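PDB 5IZ5: cytosolic phospholipase A2 delta from Homo sapiens, which hydrolyses glycerophospholipids at the sn-2 position in a calcium-dependent manner, with a preference for linoleic acid there. Local coordinates for residues E34-R39 with E137-F142; S224-S229 with A241-V246; I656-P661 with Q688-Y693. The protein carries 3 engineered substitutions. One frame throughout, in Å; residues are numbered along the deposited sequence.

In the fold
The three contacts share no strand or helix, and none touches another. Contacts 1 and 2 lie far out, their centres about 41 and 42 Å from the centre of the chain, and both are antiparallel strand pairings held by backbone hydrogen bonds. Contact 1, in the N-terminal C2 domain, adds a charged network on one face of its sheet and buried apolar residues on the other. Contact 2, at the edge of a separate four-stranded sheet, is more exposed and relies on arginine-tyrosine packing and a water. Contact 3 sits deeper, about 17 Å from the chain centre, in the catalytic domain; it joins a loop to a helix by van der Waals contact alone.

Contact 1: residues E34-R39 with E137-F142; sequences EARNLR and ELDVEF
R36 turns its guanidinium to meet D139 and E137 by different approaches. Toward D139 it is end-on: NH1 reaches OD2 at 2.9 Å and NH2 reaches OD1 at 3.1 Å, both donors standing above the carboxylate plane, with the two planes 58° apart. The E137 carboxylate is nearly perpendicular to the guanidinium (87°), and OE1 receives NH2 of R36 at 2.7 Å, almost along its C-O axis. The bend at chi3 (-65°) places NE of R36 where it adds a weak 3.4 Å bond to E137 OE1. On its own strand, R36 NH1 also meets OE2 of E34 at 2.9 Å, while D139 OD1 has a further partner in T127. Beneath this lies the antiparallel pairing of R36 with E137, in which R36 N donates to E137 O (2.9 Å). A35 and L138 face the other way, A35 against I96 across the C2 β-sandwich. A leucine in place of R36 would probably leave E34 and D139, whose OE2 and OD2 are only 4.2 Å apart, repelling each other without the cation between them. The R36 guanidinium bonds three carboxylates, so its charge probably eases their mutual repulsion, though the cluster is likely to stay net negative.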
loop_
_atom_site.group_PDB
_atom_site.type_symbol
_atom_site.label_atom_id
_atom_site.label_comp_id
_atom_site.label_asym_id
_atom_site.label_seq_id
_atom_site.Cartn_x
_atom_site.Cartn_y
_atom_site.Cartn_z
ATOM N N GLU B 34 -34.932 -24.820 2.748
ATOM C CA GLU B 34 -35.944 -24.178 1.918
ATOM C C GLU B 34 -35.896 -22.668 2.071
ATOM O O GLU B 34 -35.265 -22.149 2.994
ATOM C CB GLU B 34 -37.339 -24.677 2.305
ATOM C CG GLU B 34 -37.770 -24.294 3.715
ATOM C CD GLU B 34 -39.180 -24.745 4.037
ATOM O OE1 GLU B 34 -39.441 -25.963 3.986
ATOM O OE2 GLU B 34 -40.028 -23.883 4.352
ATOM N N ALA B 35 -36.576 -21.977 1.160
ATOM C CA ALA B 35 -36.739 -20.533 1.239
ATOM C C ALA B 35 -38.200 -20.161 1.002
ATOM O O ALA B 35 -38.963 -20.948 0.438
ATOM C CB ALA B 35 -35.840 -19.839 0.227
ATOM N N ARG B 36 -38.580 -18.963 1.440
ATOM C CA ARG B 36 -39.960 -18.489 1.321
ATOM C C ARG B 36 -40.031 -17.032 0.878
ATOM O O ARG B 36 -39.156 -16.228 1.208
ATOM C CB ARG B 36 -40.680 -18.625 2.663
ATOM C CG ARG B 36 -40.904 -20.052 3.134
ATOM C CD ARG B 36 -41.472 -20.075 4.544
ATOM N NE ARG B 36 -40.518 -19.542 5.519
ATOM C CZ ARG B 36 -39.593 -20.256 6.161
ATOM N NH1 ARG B 36 -39.472 -21.565 5.956
ATOM N NH2 ARG B 36 -38.780 -19.654 7.024
ATOM N N ASN B 37 -41.090 -16.711 0.137
ATOM C CA ASN B 37 -41.417 -15.340 -0.260
ATOM C C ASN B 37 -40.397 -14.708 -1.204
ATOM O O ASN B 37 -40.140 -13.511 -1.124
ATOM C CB ASN B 37 -41.611 -14.445 0.975
ATOM C CG ASN B 37 -42.485 -15.094 2.033
ATOM O OD1 ASN B 37 -43.541 -15.640 1.728
ATOM N ND2 ASN B 37 -42.047 -15.038 3.286
ATOM N N LEU B 38 -39.817 -15.500 -2.100
ATOM C CA LEU B 38 -38.869 -14.958 -3.073
ATOM C C LEU B 38 -39.605 -14.176 -4.166
ATOM O O LEU B 38 -40.761 -14.446 -4.463
ATOM C CB LEU B 38 -38.039 -16.071 -3.709
ATOM C CG LEU B 38 -37.184 -16.940 -2.784
ATOM C CD1 LEU B 38 -36.428 -17.966 -3.612
ATOM C CD2 LEU B 38 -36.214 -16.108 -1.953
ATOM N N ARG B 39 -38.910 -13.211 -4.757
ATOM C CA ARG B 39 -39.460 -12.331 -5.791
ATOM C C ARG B 39 -39.627 -13.035 -7.143
ATOM O O ARG B 39 -38.751 -13.788 -7.553
ATOM C CB ARG B 39 -38.520 -11.139 -5.963
ATOM C CG ARG B 39 -38.254 -10.372 -4.663
ATOM C CD ARG B 39 -39.443 -9.530 -4.229
ATOM N NE ARG B 39 -39.716 -8.484 -5.206
ATOM C CZ ARG B 39 -40.815 -7.732 -5.244
ATOM N NH1 ARG B 39 -41.794 -7.894 -4.357
ATOM N NH2 ARG B 39 -40.939 -6.807 -6.187
ATOM N N GLU B 137 -37.155 -15.355 3.369
ATOM C CA GLU B 137 -36.508 -16.165 4.419
ATOM C C GLU B 137 -35.825 -17.412 3.873
ATOM O O GLU B 137 -36.331 -18.034 2.942
ATOM C CB GLU B 137 -37.525 -16.589 5.482
ATOM C CG GLU B 137 -38.163 -15.426 6.222
ATOM C CD GLU B 137 -39.077 -15.857 7.357
ATOM O OE1 GLU B 137 -39.277 -17.076 7.564
ATOM O OE2 GLU B 137 -39.602 -14.963 8.049
ATOM N N LEU B 138 -34.689 -17.773 4.477
ATOM C CA LEU B 138 -33.926 -18.972 4.113
ATOM C C LEU B 138 -33.685 -19.834 5.358
ATOM O O LEU B 138 -33.082 -19.370 6.330
ATOM C CB LEU B 138 -32.571 -18.571 3.511
ATOM C CG LEU B 138 -31.810 -19.514 2.557
ATOM C CD1 LEU B 138 -30.305 -19.344 2.730
ATOM C CD2 LEU B 138 -32.173 -20.983 2.705
ATOM N N ASP B 139 -34.145 -21.084 5.325
ATOM C CA ASP B 139 -33.910 -22.027 6.426
ATOM C C ASP B 139 -32.699 -22.906 6.154
ATOM O O ASP B 139 -32.625 -23.571 5.120
ATOM C CB ASP B 139 -35.128 -22.925 6.654
ATOM C CG ASP B 139 -36.278 -22.197 7.316
ATOM O OD1 ASP B 139 -36.109 -21.028 7.734
ATOM O OD2 ASP B 139 -37.361 -22.808 7.415
ATOM N N VAL B 140 -31.760 -22.903 7.096
ATOM C CA VAL B 140 -30.533 -23.689 6.992
ATOM C C VAL B 140 -30.241 -24.331 8.342
ATOM O O VAL B 140 -30.588 -23.772 9.386
ATOM C CB VAL B 140 -29.332 -22.799 6.601
ATOM C CG1 VAL B 140 -28.092 -23.642 6.324
ATOM C CG2 VAL B 140 -29.669 -21.942 5.387
ATOM N N GLU B 141 -29.601 -25.497 8.324
ATOM C CA GLU B 141 -29.077 -26.091 9.561
ATOM C C GLU B 141 -27.593 -26.405 9.477
ATOM O O GLU B 141 -27.093 -26.849 8.438
ATOM C CB GLU B 141 -29.887 -27.290 10.054
ATOM C CG GLU B 141 -30.687 -28.068 9.029
ATOM C CD GLU B 141 -31.592 -29.109 9.671
ATOM O OE1 GLU B 141 -31.779 -29.076 10.906
ATOM O OE2 GLU B 141 -32.121 -29.968 8.936
ATOM N N PHE B 142 -26.906 -26.162 10.593
ATOM C CA PHE B 142 -25.462 -26.318 10.685
ATOM C C PHE B 142 -25.097 -27.357 11.732
ATOM O O PHE B 142 -25.611 -27.322 12.849
ATOM C CB PHE B 142 -24.816 -24.991 11.090
ATOM C CG PHE B 142 -25.068 -23.875 10.125
ATOM C CD1 PHE B 142 -24.219 -23.677 9.048
ATOM C CD2 PHE B 142 -26.151 -23.019 10.295
ATOM C CE1 PHE B 142 -24.451 -22.641 8.159
ATOM C CE2 PHE B 142 -26.389 -21.984 9.409
ATOM C CZ PHE B 142 -25.537 -21.794 8.339
#

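Contact 2: residues S224-S229 with A241-V246; sequences SGRLRS and AGYLTV
In R226 and Y243 alike, CG sits between the backbone N and the carbonyl carbon (chi1 60° and 71°), and the two CB atoms meet across the chains, 3.7 Å apart. They sit beside the pairing of strand 221-228 with strand 244-248, the edge strand of an antiparallel four-stranded sheet within the cPLA2 C2-type region. The chain of R226 bends further at chi2 and chi3, and Y243 CB stands over the centre of the guanidinium, 4.2 Å from R226 CZ, while NH2 of R226 comes to 3.8 Å from CD2 of Y243. The guanidinium and ring planes are 60° apart, so the two groups cross rather than stack.

The neighbouring pair, G225 and L244, carries the backbone bonds: G225 N donates to L244 O at 2.8 Å, and L244 N returns the bond to G225 O, also at 2.8 Å. With no CB on G225, CD2 of L244 can lie against the glycine backbone, 3.5 Å from its CA. The same leucine packs on M259 and V261 of strand 255-263, tying the edge to the neighbouring sheet. Beyond R226 the chains diverge, and the direct ladder gives way to a water: it accepts from L227 N at 2.7 Å and donates to G242 O at 2.8 Å.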
loop_
_atom_site.group_PDB
_atom_site.type_symbol
_atom_site.label_atom_id
_atom_site.label_comp_id
_atom_site.label_asym_id
_atom_site.label_seq_id
_atom_site.Cartn_x
_atom_site.Cartn_y
_atom_site.Cartn_z
ATOM N N SER B 224 -8.550 -32.851 -12.065
ATOM C CA SER B 224 -9.126 -33.477 -13.254
ATOM C C SER B 224 -8.304 -33.124 -14.488
ATOM O O SER B 224 -7.823 -31.996 -14.620
ATOM C CB SER B 224 -10.578 -33.060 -13.440
ATOM O OG SER B 224 -10.672 -31.700 -13.806
ATOM N N GLY B 225 -8.144 -34.100 -15.379
ATOM C CA GLY B 225 -7.319 -33.962 -16.575
ATOM C C GLY B 225 -8.026 -34.498 -17.806
ATOM O O GLY B 225 -8.695 -35.534 -17.751
ATOM N N ARG B 226 -7.864 -33.804 -18.926
ATOM C CA ARG B 226 -8.469 -34.244 -20.178
ATOM C C ARG B 226 -7.777 -33.629 -21.390
ATOM O O ARG B 226 -7.132 -32.574 -21.294
ATOM C CB ARG B 226 -9.971 -33.954 -20.220
ATOM C CG ARG B 226 -10.338 -32.481 -20.097
ATOM C CD ARG B 226 -11.486 -32.094 -21.016
ATOM N NE ARG B 226 -12.789 -32.308 -20.383
ATOM C CZ ARG B 226 -13.689 -33.238 -20.724
ATOM N NH1 ARG B 226 -13.472 -34.108 -21.712
ATOM N NH2 ARG B 226 -14.835 -33.296 -20.053
ATOM N N LEU B 227 -7.923 -34.308 -22.522
ATOM C CA LEU B 227 -7.379 -33.848 -23.794
ATOM C C LEU B 227 -8.504 -33.415 -24.723
ATOM O O LEU B 227 -9.485 -34.137 -24.890
ATOM C CB LEU B 227 -6.566 -34.964 -24.454
ATOM C CG LEU B 227 -5.034 -34.971 -24.389
ATOM C CD1 LEU B 227 -4.424 -33.838 -23.577
ATOM C CD2 LEU B 227 -4.530 -36.319 -23.894
ATOM N N ARG B 228 -8.344 -32.237 -25.322
ATOM C CA ARG B 228 -9.310 -31.682 -26.270
ATOM C C ARG B 228 -8.656 -31.395 -27.619
ATOM O O ARG B 228 -7.469 -31.040 -27.682
ATOM C CB ARG B 228 -9.901 -30.383 -25.728
ATOM C CG ARG B 228 -11.292 -30.531 -25.130
ATOM C CD ARG B 228 -11.650 -29.372 -24.201
ATOM N NE ARG B 228 -12.489 -29.822 -23.091
ATOM C CZ ARG B 228 -12.936 -29.038 -22.111
ATOM N NH1 ARG B 228 -12.646 -27.737 -22.093
ATOM N NH2 ARG B 228 -13.684 -29.555 -21.142
ATOM N N SER B 229 -9.454 -31.524 -28.682
ATOM C CA SER B 229 -9.048 -31.150 -30.036
ATOM C C SER B 229 -10.189 -30.411 -30.748
ATOM O O SER B 229 -11.325 -30.375 -30.256
ATOM C CB SER B 229 -8.624 -32.376 -30.845
ATOM O OG SER B 229 -9.745 -33.062 -31.369
ATOM N N ALA B 241 -12.782 -37.216 -25.700
ATOM C CA ALA B 241 -12.215 -38.234 -24.819
ATOM C C ALA B 241 -12.619 -38.015 -23.369
ATOM O O ALA B 241 -12.897 -36.891 -22.956
ATOM C CB ALA B 241 -10.704 -38.248 -24.923
ATOM N N GLY B 242 -12.627 -39.097 -22.598
ATOM C CA GLY B 242 -12.997 -39.032 -21.202
ATOM C C GLY B 242 -11.950 -38.322 -20.363
ATOM O O GLY B 242 -10.765 -38.317 -20.702
ATOM N N TYR B 243 -12.393 -37.714 -19.269
ATOM C CA TYR B 243 -11.479 -37.063 -18.339
ATOM C C TYR B 243 -11.150 -37.988 -17.181
ATOM O O TYR B 243 -11.944 -38.856 -16.812
ATOM C CB TYR B 243 -12.064 -35.744 -17.818
ATOM C CG TYR B 243 -13.221 -35.935 -16.867
ATOM C CD1 TYR B 243 -13.007 -36.214 -15.520
ATOM C CD2 TYR B 243 -14.532 -35.847 -17.317
ATOM C CE1 TYR B 243 -14.067 -36.403 -14.648
ATOM C CE2 TYR B 243 -15.598 -36.034 -16.456
ATOM C CZ TYR B 243 -15.359 -36.309 -15.122
ATOM O OH TYR B 243 -16.412 -36.498 -14.263
ATOM N N LEU B 244 -9.965 -37.803 -16.616
ATOM C CA LEU B 244 -9.546 -38.547 -15.448
ATOM C C LEU B 244 -9.491 -37.629 -14.244
ATOM O O LEU B 244 -9.139 -36.460 -14.372
ATOM C CB LEU B 244 -8.186 -39.187 -15.695
ATOM C CG LEU B 244 -6.879 -38.617 -15.139
ATOM C CD1 LEU B 244 -5.767 -39.598 -15.464
ATOM C CD2 LEU B 244 -6.526 -37.246 -15.699
ATOM N N THR B 245 -9.826 -38.169 -13.079
ATOM C CA THR B 245 -9.761 -37.409 -11.834
ATOM C C THR B 245 -8.936 -38.134 -10.788
ATOM O O THR B 245 -9.059 -39.342 -10.628
ATOM C CB THR B 245 -11.142 -37.071 -11.242
ATOM O OG1 THR B 245 -10.960 -36.524 -9.930
ATOM C CG2 THR B 245 -12.048 -38.281 -11.127
ATOM N N VAL B 246 -8.101 -37.375 -10.084
ATOM C CA VAL B 246 -7.320 -37.882 -8.972
ATOM C C VAL B 246 -7.758 -37.131 -7.714
ATOM O O VAL B 246 -7.575 -35.913 -7.627
ATOM C CB VAL B 246 -5.819 -37.667 -9.210
ATOM C CG1 VAL B 246 -5.012 -38.139 -8.008
ATOM C CG2 VAL B 246 -5.379 -38.403 -10.465
HETATM O O HOH W 1 -9.045 -36.776 -22.278
#

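Contact 3: residues I656-P661 with Q688-Y693; sequences INTSSP and QQTELY
The loop that follows D651, probably the proton acceptor of this patatin-like phospholipase domain, packs here on helix 685-696, with I656, T658 and S660 set against Q689, T690 and Y693. The site is close: the side chain of I656 is about 9 Å from that of D651, and that of T658 about 11 Å from that of the nucleophile S365.

Two patches carry the contact. In the first, CD1 of I656 meets the Y693 ring obliquely, 3.9 Å from CD1 and 4.1 Å from CE1, while its CG2 branch comes to 4.4 Å from CB of Q689. The tyrosine's CG is anti to its backbone N (chi1 -165°), on the way to the loop, and the ring then meets I656 CD1; its OH is hydrogen-bonded to W484 NE1, and W628 packs against the tyrosine side chain.

In the second patch T690 packs against a pair of hydroxyls. Its CG2 lies 3.7 Å from OG1 of T658, and its CB lies 3.7 Å from OG of S660. Those hydroxyl oxygens bond to each other, T658 OG1 to S660 OG at 2.9 Å, either being a possible donor. T690 OG1, buried here, has no hydrogen-bonding partner in the model, so the threonine contributes by shape.

On the loop's other side, N657 OD1 accepts from G333 N, next to the substrate-binding G334 and G335, and S659 OG bonds A331 O and, on strand 360-363, S362 OG. Consistent with the Ser-Asp dyad of patatin-like hydrolases, this loop runs between helix 685-696 and the glycine-rich turn.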
loop_
_atom_site.group_PDB
_atom_site.type_symbol
_atom_site.label_atom_id
_atom_site.label_comp_id
_atom_site.label_asym_id
_atom_site.label_seq_id
_atom_site.Cartn_x
_atom_site.Cartn_y
_atom_site.Cartn_z
ATOM N N ILE B 656 -4.822 12.742 3.817
ATOM C CA ILE B 656 -4.205 13.531 4.899
ATOM C C ILE B 656 -2.735 13.820 4.646
ATOM O O ILE B 656 -1.945 12.895 4.431
ATOM C CB ILE B 656 -4.266 12.816 6.265
ATOM C CG1 ILE B 656 -5.708 12.452 6.630
ATOM C CG2 ILE B 656 -3.659 13.718 7.334
ATOM C CD1 ILE B 656 -5.854 11.673 7.924
ATOM N N ASN B 657 -2.363 15.094 4.778
ATOM C CA ASN B 657 -1.055 15.574 4.351
ATOM C C ASN B 657 0.032 15.390 5.410
ATOM O O ASN B 657 0.698 16.357 5.801
ATOM C CB ASN B 657 -1.165 17.046 3.940
ATOM C CG ASN B 657 0.070 17.558 3.223
ATOM O OD1 ASN B 657 0.802 16.800 2.583
ATOM N ND2 ASN B 657 0.306 18.860 3.321
ATOM N N THR B 658 0.237 14.138 5.825
ATOM C CA THR B 658 1.226 13.799 6.844
ATOM C C THR B 658 1.941 12.478 6.541
ATOM O O THR B 658 1.360 11.557 5.953
ATOM C CB THR B 658 0.575 13.680 8.234
ATOM O OG1 THR B 658 1.592 13.498 9.225
ATOM C CG2 THR B 658 -0.419 12.499 8.303
ATOM N N SER B 659 3.206 12.398 6.946
ATOM C CA SER B 659 3.971 11.154 6.868
ATOM C C SER B 659 4.110 10.505 8.248
ATOM O O SER B 659 4.921 9.606 8.434
ATOM C CB SER B 659 5.342 11.408 6.226
ATOM O OG SER B 659 6.140 12.265 7.008
ATOM N N SER B 660 3.269 10.929 9.191
ATOM C CA SER B 660 3.382 10.538 10.598
ATOM C C SER B 660 3.125 9.067 10.952
ATOM O O SER B 660 3.712 8.562 11.908
ATOM C CB SER B 660 2.466 11.421 11.455
ATOM O OG SER B 660 1.108 11.263 11.088
ATOM N N PRO B 661 2.258 8.369 10.201
ATOM C CA PRO B 661 1.996 6.966 10.564
ATOM C C PRO B 661 3.250 6.085 10.719
ATOM O O PRO B 661 3.286 5.199 11.577
ATOM C CB PRO B 661 1.125 6.464 9.411
ATOM C CG PRO B 661 0.449 7.690 8.918
ATOM C CD PRO B 661 1.458 8.791 9.036
ATOM N N GLN B 688 -2.812 18.982 13.263
ATOM C CA GLN B 688 -4.059 18.840 14.031
ATOM C C GLN B 688 -4.874 17.620 13.635
ATOM O O GLN B 688 -5.428 16.925 14.499
ATOM C CB GLN B 688 -4.922 20.098 13.915
ATOM C CG GLN B 688 -4.376 21.242 14.743
ATOM C CD GLN B 688 -5.222 22.495 14.678
ATOM O OE1 GLN B 688 -5.658 22.918 13.604
ATOM N NE2 GLN B 688 -5.465 23.095 15.834
ATOM N N GLN B 689 -4.931 17.351 12.334
ATOM C CA GLN B 689 -5.646 16.188 11.847
ATOM C C GLN B 689 -4.922 14.954 12.331
ATOM O O GLN B 689 -5.569 14.015 12.801
ATOM C CB GLN B 689 -5.694 16.164 10.326
ATOM C CG GLN B 689 -6.273 17.426 9.686
ATOM C CD GLN B 689 -7.116 17.129 8.466
ATOM O OE1 GLN B 689 -6.723 17.448 7.344
ATOM N NE2 GLN B 689 -8.271 16.501 8.671
ATOM N N THR B 690 -3.586 14.953 12.236
ATOM C CA THR B 690 -2.831 13.798 12.740
ATOM C C THR B 690 -3.077 13.596 14.235
ATOM O O THR B 690 -3.201 12.466 14.674
ATOM C CB THR B 690 -1.314 13.698 12.396
ATOM O OG1 THR B 690 -0.568 13.479 13.601
ATOM C CG2 THR B 690 -0.775 14.889 11.666
ATOM N N GLU B 691 -3.165 14.677 15.011
ATOM C CA GLU B 691 -3.429 14.552 16.450
ATOM C C GLU B 691 -4.782 13.889 16.713
ATOM O O GLU B 691 -4.886 12.985 17.539
ATOM C CB GLU B 691 -3.381 15.905 17.159
ATOM C CG GLU B 691 -3.456 15.749 18.687
ATOM C CD GLU B 691 -4.843 15.974 19.253
ATOM O OE1 GLU B 691 -5.480 16.987 18.893
ATOM O OE2 GLU B 691 -5.291 15.135 20.071
ATOM N N LEU B 692 -5.819 14.357 16.024
ATOM C CA LEU B 692 -7.148 13.739 16.111
ATOM C C LEU B 692 -7.107 12.278 15.692
ATOM O O LEU B 692 -7.691 11.413 16.345
ATOM C CB LEU B 692 -8.152 14.455 15.200
ATOM C CG LEU B 692 -9.453 14.961 15.851
ATOM C CD1 LEU B 692 -10.436 15.465 14.803
ATOM C CD2 LEU B 692 -10.120 13.870 16.685
ATOM N N TYR B 693 -6.420 12.023 14.584
ATOM C CA TYR B 693 -6.259 10.678 14.046
ATOM C C TYR B 693 -5.613 9.758 15.092
ATOM O O TYR B 693 -6.115 8.662 15.339
ATOM C CB TYR B 693 -5.430 10.772 12.763
ATOM C CG TYR B 693 -5.430 9.572 11.841
ATOM C CD1 TYR B 693 -6.475 9.358 10.939
ATOM C CD2 TYR B 693 -4.352 8.697 11.810
ATOM C CE1 TYR B 693 -6.465 8.280 10.065
ATOM C CE2 TYR B 693 -4.332 7.620 10.942
ATOM C CZ TYR B 693 -5.388 7.414 10.073
ATOM O OH TYR B 693 -5.348 6.342 9.214
#